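Local coordinates for ABC-type branched-chain amino acid transport systems periplasmic component-like protein (Thermomonospora curvata, PDB 4N03), which probably binds fatty acids outside the cell membrane and hands them to an ABC transporter, at residues P27-K32 with C71-E76; V322-K327 with E337-A342. All coordinates share one frame; numbering follows the deposited sequence. Where two conformers were deposited one is given.

How the contacts relate
Both contacts lie in the lobe built on the four-stranded parallel sheet, in a two-lobed periplasmic-binding-protein fold, and on the same side of the chain's centre. Contact 1 closes before contact 2 opens: it joins the loop ahead of strand 33-40 to the start of edge strand 74-81, whereas contact 2 pairs the late helices 309-330 and 336-343. Their centres are about 13 Å apart, and they touch through Ile75, whose CD1 lies 3.9 Å from CG2 of Val322. A disulfide between Cys71 and Cys329 joins contact 1 to helix 309-330, which carries one side of contact 2. Thus residues distant in sequence meet at one end of this lobe, where strand 24-25 also pairs with strand 333-334.

Contact 1: residues P27-K32 with C71-E76; sequences PGVTDK and CGRTIE
Arg73 reaches across to the loop 27-32 and gives its NE-H to the carbonyl O of Thr30, NE to O 2.9 Å. The contact sits at the start of two neighbouring strands of the parallel sheet in a periplasmic-binding-protein lobe, where residues 27-32 lead into strand 33-40 and residues 74-76 open the edge strand. Thr30 O lies close to the guanidinium plane, at its edge, while Asp31 O stands 3.8 Å above one face, offset toward the rim. CG1 of Val29 approaches NE obliquely, at 4.0 Å. CG of Arg73 is anti to its own carbonyl carbon (chi1 -68°), and the extended chain from there to NE runs past the backbone of Asp31 and Lys32. The strand start is also fixed by its backbone: Thr74 N donates to Lys32 O at 2.9 Å, with an N-H...O angle of 163°, and Thr74 OG1 adds a weak bond to that same oxygen at 3.4 Å. Farther out, Asp21 forms a salt bridge with Arg73 NH1. An alanine in place of Arg73 would probably leave Thr30 O without this donor and Asp21 without its charged mate. NE, NH1 and NH2 each have an acceptor, the last being Gln25 OE1.

Contact 2: residues V322-K327 with E337-A342; sequences VSALEK and EGLINA
Leu339 points its CD1 methyl at the backbone of helix 322-327, where it lies 3.6 Å from both Ala324 C and Leu325 N. Its CB does not itself face the partner helix; CG is anti to the backbone N (chi1 -174°), and chi2 of 64° then sets CD1 against that helix. The same CD1 meets two side chains: the CB of Ala324, which is directed at helix 337-342, and CD2 of Leu325, whose CB starts away from it but whose end turns back. The Leu325 and Leu339 side chains cross obliquely, with CD2 and CD1 3.6 Å apart. One turn beyond Leu339, Ala342 aims its CB at the other helix and sets it 3.3 Å from Ala324 O and 3.7 Å from CB of Lys327. These contacts form a helix-helix packing between 309-330 and 336-343, two successive helices of the periplasmic-binding-protein fold joined by a short connection that includes strand 333-334. The segment axes come within 8.0 Å at a crossing angle of 117°, a close approach that the two alanines permit. Leu325 also touches Leu101, and Leu339 touches Ala102, in the loop leading into strand 103-107. Lys327 continues past Ala342, its chain bent at chi4, and NZ donates to a water that in turn donates to Ala342 O, which also accepts a hydrogen bond from Ser345 OG.

Contact 1: residues P27-K32 with C71-E76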
loop_
_atom_site.group_PDB
_atom_site.type_symbol
_atom_site.label_atom_id
_atom_site.label_comp_id
_atom_site.label_asym_id
_atom_site.label_seq_id
_atom_site.Cartn_x
_atom_site.Cartn_y
_atom_site.Cartn_z
ATOM N N PRO A 27 -7.117 25.352 5.225
ATOM C CA PRO A 27 -7.166 25.265 3.750
ATOM C C PRO A 27 -8.089 24.155 3.271
ATOM O O PRO A 27 -8.124 23.081 3.835
ATOM C CB PRO A 27 -5.695 25.020 3.367
ATOM C CG PRO A 27 -4.913 25.413 4.540
ATOM C CD PRO A 27 -5.751 25.206 5.752
ATOM N N GLY A 28 -8.842 24.438 2.212
ATOM C CA GLY A 28 -9.751 23.467 1.693
ATOM C C GLY A 28 -11.064 23.309 2.464
ATOM O O GLY A 28 -11.907 22.532 2.061
ATOM N N VAL A 29 -11.269 24.084 3.521
ATOM C CA VAL A 29 -12.452 23.960 4.335
ATOM C C VAL A 29 -13.249 25.232 4.231
ATOM O O VAL A 29 -12.726 26.313 4.441
ATOM C CB VAL A 29 -12.128 23.712 5.807
ATOM C CG1 VAL A 29 -13.404 23.478 6.599
ATOM C CG2 VAL A 29 -11.249 22.490 5.939
ATOM N N THR A 30 -14.516 25.100 3.860
ATOM C CA THR A 30 -15.451 26.226 3.861
ATOM C C THR A 30 -16.576 25.918 4.787
ATOM O O THR A 30 -16.619 24.894 5.443
ATOM C CB THR A 30 -15.985 26.483 2.443
ATOM O OG1 THR A 30 -16.730 25.353 2.036
ATOM C CG2 THR A 30 -14.850 26.767 1.492
ATOM N N ASP A 31 -17.576 26.813 4.804
ATOM C CA ASP A 31 -18.748 26.610 5.661
ATOM C C ASP A 31 -19.609 25.387 5.279
ATOM O O ASP A 31 -20.345 24.884 6.121
ATOM C CB ASP A 31 -19.591 27.908 5.790
ATOM C CG ASP A 31 -20.022 28.496 4.446
ATOM O OD1 ASP A 31 -19.898 27.827 3.409
ATOM O OD2 ASP A 31 -20.548 29.637 4.444
ATOM N N LYS A 32 -19.452 24.871 4.069
ATOM C CA LYS A 32 -20.284 23.738 3.599
ATOM C C LYS A 32 -19.513 22.547 3.057
ATOM O O LYS A 32 -20.109 21.519 2.782
ATOM C CB LYS A 32 -21.278 24.200 2.531
ATOM C CG LYS A 32 -22.368 25.117 3.060
ATOM C CD LYS A 32 -23.273 25.600 1.936
ATOM C CE LYS A 32 -22.784 26.897 1.288
ATOM N NZ LYS A 32 -21.820 26.711 0.165
ATOM N N CYS A 71 -19.362 17.443 10.378
ATOM C CA CYS A 71 -19.487 18.819 10.884
ATOM C C CYS A 71 -20.445 19.589 9.929
ATOM O O CYS A 71 -20.271 20.776 9.713
ATOM C CB CYS A 71 -18.032 19.448 11.069
ATOM S SG CYS A 71 -17.684 19.884 12.805
ATOM N N GLY A 72 -21.437 18.896 9.329
ATOM C CA GLY A 72 -22.349 19.484 8.364
ATOM C C GLY A 72 -21.761 19.897 7.026
ATOM O O GLY A 72 -22.399 20.628 6.213
ATOM N N ARG A 73 -20.549 19.417 6.750
ATOM C CA ARG A 73 -19.841 19.749 5.558
ATOM C C ARG A 73 -19.674 18.507 4.670
ATOM O O ARG A 73 -19.404 17.398 5.134
ATOM C CB ARG A 73 -18.463 20.310 5.921
ATOM C CG ARG A 73 -18.555 21.678 6.603
ATOM C CD ARG A 73 -17.215 22.078 7.206
ATOM N NE ARG A 73 -17.220 23.393 7.807
ATOM C CZ ARG A 73 -17.733 23.683 8.992
ATOM N NH1 ARG A 73 -18.258 22.774 9.755
ATOM N NH2 ARG A 73 -17.641 24.924 9.441
ATOM N N THR A 74 -19.856 18.731 3.380
ATOM C CA THR A 74 -19.710 17.670 2.384
ATOM C C THR A 74 -18.236 17.464 2.053
ATOM O O THR A 74 -17.538 18.413 1.844
ATOM C CB THR A 74 -20.484 18.001 1.083
ATOM O OG1 THR A 74 -19.892 19.120 0.413
ATOM C CG2 THR A 74 -21.890 18.346 1.347
ATOM N N ILE A 75 -17.848 16.212 1.933
ATOM C CA ILE A 75 -16.474 15.885 1.539
ATOM C C ILE A 75 -16.401 15.850 0.015
ATOM O O ILE A 75 -17.214 15.172 -0.632
ATOM C CB ILE A 75 -16.045 14.530 2.130
ATOM C CG1 ILE A 75 -15.994 14.622 3.655
ATOM C CG2 ILE A 75 -14.688 14.115 1.566
ATOM C CD1 ILE A 75 -15.697 13.318 4.353
ATOM N N GLU A 76 -15.465 16.597 -0.564
ATOM C CA GLU A 76 -15.183 16.637 -2.001
ATOM C C GLU A 76 -13.732 16.218 -2.208
ATOM O O GLU A 76 -12.826 16.936 -1.770
ATOM C CB GLU A 76 -15.316 18.081 -2.526
ATOM C CG GLU A 76 -14.912 18.330 -3.985
ATOM C CD GLU A 76 -14.852 19.810 -4.353
ATOM O OE1 GLU A 76 -15.724 20.580 -3.897
ATOM O OE2 GLU A 76 -13.943 20.211 -5.113
#

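Contact 2: residues V322-K327 with E337-A342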
loop_
_atom_site.group_PDB
_atom_site.type_symbol
_atom_site.label_atom_id
_atom_site.label_comp_id
_atom_site.label_asym_id
_atom_site.label_seq_id
_atom_site.Cartn_x
_atom_site.Cartn_y
_atom_site.Cartn_z
ATOM N N VAL A 322 -11.642 10.186 7.732
ATOM C CA VAL A 322 -12.968 10.565 8.244
ATOM C C VAL A 322 -12.983 10.479 9.780
ATOM O O VAL A 322 -13.547 11.352 10.427
ATOM C CB VAL A 322 -14.114 9.776 7.563
ATOM C CG1 VAL A 322 -15.400 10.017 8.281
ATOM C CG2 VAL A 322 -14.194 10.155 6.102
ATOM N N SER A 323 -12.406 9.430 10.352
ATOM C CA SER A 323 -12.339 9.329 11.807
ATOM C C SER A 323 -11.649 10.583 12.383
ATOM O O SER A 323 -12.096 11.170 13.365
ATOM C CB SER A 323 -11.567 8.071 12.236
ATOM O OG SER A 323 -12.354 6.905 12.024
ATOM N N ALA A 324 -10.540 10.996 11.764
ATOM C CA ALA A 324 -9.798 12.165 12.217
ATOM C C ALA A 324 -10.605 13.430 12.011
ATOM O O ALA A 324 -10.663 14.281 12.887
ATOM C CB ALA A 324 -8.442 12.274 11.516
ATOM N N LEU A 325 -11.313 13.535 10.878
ATOM C CA LEU A 325 -12.118 14.713 10.629
ATOM C C LEU A 325 -13.251 14.855 11.652
ATOM O O LEU A 325 -13.538 15.942 12.112
ATOM C CB LEU A 325 -12.725 14.684 9.218
ATOM C CG LEU A 325 -11.766 14.907 8.035
ATOM C CD1 LEU A 325 -12.405 14.465 6.731
ATOM C CD2 LEU A 325 -11.374 16.375 7.973
ATOM N N GLU A 326 -13.862 13.739 12.006
ATOM C CA GLU A 326 -14.945 13.761 12.982
ATOM C C GLU A 326 -14.447 14.195 14.364
ATOM O O GLU A 326 -15.132 14.987 15.053
ATOM C CB GLU A 326 -15.608 12.397 13.056
ATOM C CG GLU A 326 -16.453 12.072 11.838
ATOM C CD GLU A 326 -16.989 10.652 11.863
ATOM O OE1 GLU A 326 -16.437 9.811 12.598
ATOM O OE2 GLU A 326 -17.981 10.392 11.151
ATOM N N LYS A 327 -13.277 13.724 14.786
ATOM C CA LYS A 327 -12.724 14.129 16.082
ATOM C C LYS A 327 -12.322 15.604 16.036
ATOM O O LYS A 327 -12.555 16.380 16.983
ATOM C CB LYS A 327 -11.523 13.257 16.447
ATOM C CG LYS A 327 -11.790 11.845 16.977
ATOM C CD LYS A 327 -10.455 11.156 17.259
ATOM C CE LYS A 327 -10.554 9.657 17.437
ATOM N NZ LYS A 327 -10.553 8.974 16.124
ATOM N N GLU A 337 -3.549 21.507 12.022
ATOM C CA GLU A 337 -3.136 21.129 13.373
ATOM C C GLU A 337 -4.215 20.273 14.067
ATOM O O GLU A 337 -3.973 19.227 14.662
ATOM C CB GLU A 337 -2.824 22.388 14.195
ATOM C CG GLU A 337 -2.455 22.160 15.648
ATOM C CD GLU A 337 -2.179 23.457 16.391
ATOM O OE1 GLU A 337 -3.016 23.835 17.236
ATOM O OE2 GLU A 337 -1.135 24.092 16.134
ATOM N N GLY A 338 -5.474 20.710 13.944
ATOM C CA GLY A 338 -6.575 19.990 14.570
ATOM C C GLY A 338 -6.702 18.586 14.000
ATOM O O GLY A 338 -6.906 17.611 14.717
ATOM N N LEU A 339 -6.526 18.482 12.695
ATOM C CA LEU A 339 -6.705 17.203 12.045
ATOM C C LEU A 339 -5.631 16.205 12.409
ATOM O O LEU A 339 -5.883 15.053 12.704
ATOM C CB LEU A 339 -6.780 17.389 10.538
ATOM C CG LEU A 339 -7.113 16.121 9.749
ATOM C CD1 LEU A 339 -8.506 15.603 10.087
ATOM C CD2 LEU A 339 -7.048 16.408 8.255
ATOM N N ILE A 340 -4.362 16.631 12.382
ATOM C CA ILE A 340 -3.275 15.719 12.686
ATOM C C ILE A 340 -3.321 15.299 14.141
ATOM O O ILE A 340 -3.070 14.151 14.458
ATOM C CB ILE A 340 -1.898 16.244 12.255
ATOM C CG1 ILE A 340 -0.896 15.078 12.171
ATOM C CG2 ILE A 340 -1.400 17.328 13.166
ATOM C CD1 ILE A 340 -1.242 14.039 11.120
ATOM N N ASN A 341 -3.677 16.230 15.023
ATOM C CA ASN A 341 -3.730 15.862 16.440
ATOM C C ASN A 341 -4.876 14.878 16.693
ATOM O O ASN A 341 -4.736 13.954 17.461
ATOM C CB ASN A 341 -3.860 17.135 17.267
ATOM C CG ASN A 341 -2.560 17.920 17.331
ATOM O OD1 ASN A 341 -1.510 17.417 16.983
ATOM N ND2 ASN A 341 -2.676 19.142 17.704
ATOM N N ALA A 342 -6.004 15.027 15.990
ATOM C CA ALA A 342 -7.109 14.066 16.062
ATOM C C ALA A 342 -6.635 12.701 15.573
ATOM O O ALA A 342 -6.857 11.688 16.220
ATOM C CB ALA A 342 -8.303 14.539 15.245
HETATM O O HOH W 1 -8.531 9.665 14.614
#